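PDB 2PY5: DNA polymerase from Bacillus phage phi29, which replicates the viral genome by protein-primed, strand-displacing DNA synthesis with high processivity and fidelity, and proofreads with a 3'-5' exonuclease. Local coordinates for residues Ser459-Gly464 with Lys498-Asp503. The protein carries 2 engineered substitutions. Sequence-based numbering, arbitrary orientation. Where two conformers were deposited one is given.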
loop_
_atom_site.group_PDB
_atom_site.type_symbol
_atom_site.label_atom_id
_atom_site.label_comp_id
_atom_site.label_asym_id
_atom_site.label_seq_id
_atom_site.Cartn_x
_atom_site.Cartn_y
_atom_site.Cartn_z
ATOM N N SER F 459 13.438 -8.661 2.892
ATOM C CA SER F 459 14.808 -8.502 2.445
ATOM C C SER F 459 15.750 -8.446 3.619
ATOM O O SER F 459 15.426 -7.900 4.662
ATOM C CB SER F 459 14.964 -7.246 1.611
ATOM O OG SER F 459 14.106 -7.276 0.483
ATOM N N ILE F 460 16.909 -9.060 3.441
ATOM C CA ILE F 460 17.989 -8.956 4.427
ATOM C C ILE F 460 19.260 -8.459 3.734
ATOM O O ILE F 460 19.592 -8.860 2.626
ATOM C CB ILE F 460 18.269 -10.276 5.184
ATOM C CG1 ILE F 460 18.708 -11.407 4.246
ATOM C CG2 ILE F 460 17.014 -10.674 5.985
ATOM C CD1 ILE F 460 19.041 -12.706 4.995
ATOM N N HIS F 461 19.957 -7.559 4.410
ATOM C CA HIS F 461 21.172 -6.940 3.894
ATOM C C HIS F 461 22.311 -7.371 4.801
ATOM O O HIS F 461 22.213 -7.194 6.023
ATOM C CB HIS F 461 21.066 -5.415 3.959
ATOM C CG HIS F 461 19.952 -4.825 3.143
ATOM N ND1 HIS F 461 20.055 -3.580 2.558
ATOM C CD2 HIS F 461 18.713 -5.280 2.839
ATOM C CE1 HIS F 461 18.933 -3.300 1.924
ATOM N NE2 HIS F 461 18.098 -4.314 2.075
ATOM N N LEU F 462 23.386 -7.897 4.209
ATOM C CA LEU F 462 24.533 -8.444 4.947
ATOM C C LEU F 462 25.819 -7.732 4.547
ATOM O O LEU F 462 25.979 -7.314 3.403
ATOM C CB LEU F 462 24.724 -9.928 4.612
ATOM C CG LEU F 462 23.561 -10.906 4.795
ATOM C CD1 LEU F 462 24.051 -12.328 4.513
ATOM C CD2 LEU F 462 22.956 -10.798 6.172
ATOM N N THR F 463 26.769 -7.667 5.479
ATOM C CA THR F 463 28.144 -7.335 5.116
ATOM C C THR F 463 28.766 -8.506 4.331
ATOM O O THR F 463 28.315 -9.650 4.430
ATOM C CB THR F 463 29.011 -7.041 6.348
ATOM O OG1 THR F 463 29.026 -8.187 7.206
ATOM C CG2 THR F 463 28.489 -5.829 7.124
ATOM N N GLY F 464 29.787 -8.222 3.529
ATOM C CA GLY F 464 30.442 -9.260 2.732
ATOM C C GLY F 464 29.704 -9.643 1.462
ATOM O O GLY F 464 28.535 -9.298 1.276
ATOM N N LYS F 498 14.423 2.169 6.696
ATOM C CA LYS F 498 13.968 2.682 5.405
ATOM C C LYS F 498 14.743 3.887 4.890
ATOM O O LYS F 498 14.239 4.600 4.035
ATOM C CB LYS F 498 12.461 2.993 5.448
ATOM C CG LYS F 498 11.623 1.751 5.729
ATOM C CD LYS F 498 10.153 2.019 5.615
ATOM C CE LYS F 498 9.351 0.765 5.908
ATOM N NZ LYS F 498 9.565 -0.320 4.903
ATOM N N THR F 499 15.967 4.094 5.382
ATOM C CA THR F 499 16.754 5.274 5.039
ATOM C C THR F 499 18.223 4.879 4.840
ATOM O O THR F 499 18.989 4.814 5.799
ATOM C CB THR F 499 16.651 6.360 6.126
ATOM O OG1 THR F 499 15.263 6.606 6.418
ATOM C CG2 THR F 499 17.303 7.657 5.684
ATOM N N TYR F 500 18.588 4.586 3.597
ATOM C CA TYR F 500 19.934 4.139 3.282
ATOM C C TYR F 500 20.290 4.434 1.824
ATOM O O TYR F 500 19.424 4.718 1.005
ATOM C CB TYR F 500 20.091 2.634 3.571
ATOM C CG TYR F 500 19.283 1.730 2.678
ATOM C CD1 TYR F 500 19.831 1.261 1.511
ATOM C CD2 TYR F 500 17.985 1.347 2.999
ATOM C CE1 TYR F 500 19.133 0.427 0.674
ATOM C CE2 TYR F 500 17.276 0.508 2.141
ATOM C CZ TYR F 500 17.876 0.063 0.988
ATOM O OH TYR F 500 17.237 -0.780 0.085
ATOM N N ILE F 501 21.586 4.383 1.539
ATOM C CA ILE F 501 22.101 4.478 0.182
ATOM C C ILE F 501 23.055 3.320 -0.060
ATOM O O ILE F 501 23.671 2.795 0.880
ATOM C CB ILE F 501 22.812 5.829 -0.117
ATOM C CG1 ILE F 501 23.975 6.107 0.851
ATOM C CG2 ILE F 501 21.810 6.976 -0.059
ATOM C CD1 ILE F 501 24.681 7.434 0.633
ATOM N N GLN F 502 23.158 2.918 -1.324
ATOM C CA GLN F 502 24.140 1.916 -1.748
ATOM C C GLN F 502 24.740 2.277 -3.086
ATOM O O GLN F 502 24.062 2.848 -3.942
ATOM C CB GLN F 502 23.476 0.547 -1.900
ATOM C CG GLN F 502 22.836 0.002 -0.624
ATOM C CD GLN F 502 21.994 -1.221 -0.870
ATOM O OE1 GLN F 502 21.470 -1.420 -1.969
ATOM N NE2 GLN F 502 21.818 -2.034 0.173
ATOM N N ASP F 503 26.026 1.943 -3.257
ATOM C CA ASP F 503 26.718 1.954 -4.559
ATOM C C ASP F 503 26.720 0.491 -5.018
ATOM O O ASP F 503 27.495 -0.328 -4.516
ATOM C CB ASP F 503 28.166 2.434 -4.437
ATOM C CG ASP F 503 28.329 3.951 -4.586
ATOM O OD1 ASP F 503 27.364 4.652 -4.932
ATOM O OD2 ASP F 503 29.470 4.419 -4.393
#
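With CG of His461 anti to its carbonyl carbon (chi1 -61°) and CG of Tyr500 between backbone N and carbonyl carbon (chi1 67°), the two side chains cross at about a right angle and their rings meet in a T-shaped stack. Both belong to the antiparallel sheet of the palm in this B-family polymerase: strand 459-463 follows the YCDTD motif, and strand 499-509 lies on a farther part of the same sheet. The backbones stay well apart, with His461 CA 10.9 Å from Gln502 CA, so the contact is made by side chains. The imidazole edge is directed at the phenol face, with centroids 5.2 Å apart and planes at 87°. CE1 of His461 leads the approach, lying 3.6 Å from Tyr500 CZ, and Tyr500 OH sits at the imidazole edge, near its plane. Gln502, extended beyond CG, brings its amide obliquely to the same ring. Tyr494 ties the group together: its hydroxyl hydrogen-bonds both His461 ND1 and Gln502 NE2, giving these buried polar atoms a common partner, and its ring stacks on Tyr500. Tyr454 of the YCDTD motif packs against both His461 and Tyr500. Tyr500 is probably involved in binding template-primer structures, and its side chain touches Lys529, which stabilises the primer terminus; the His461 side chain lies about 6 Å from that of Asp456, a catalytic magnesium ligand, which places the cluster beside the polymerisation site. Beside the stack, Gln502 NE2 comes within 3.3 Å of His461 ND1.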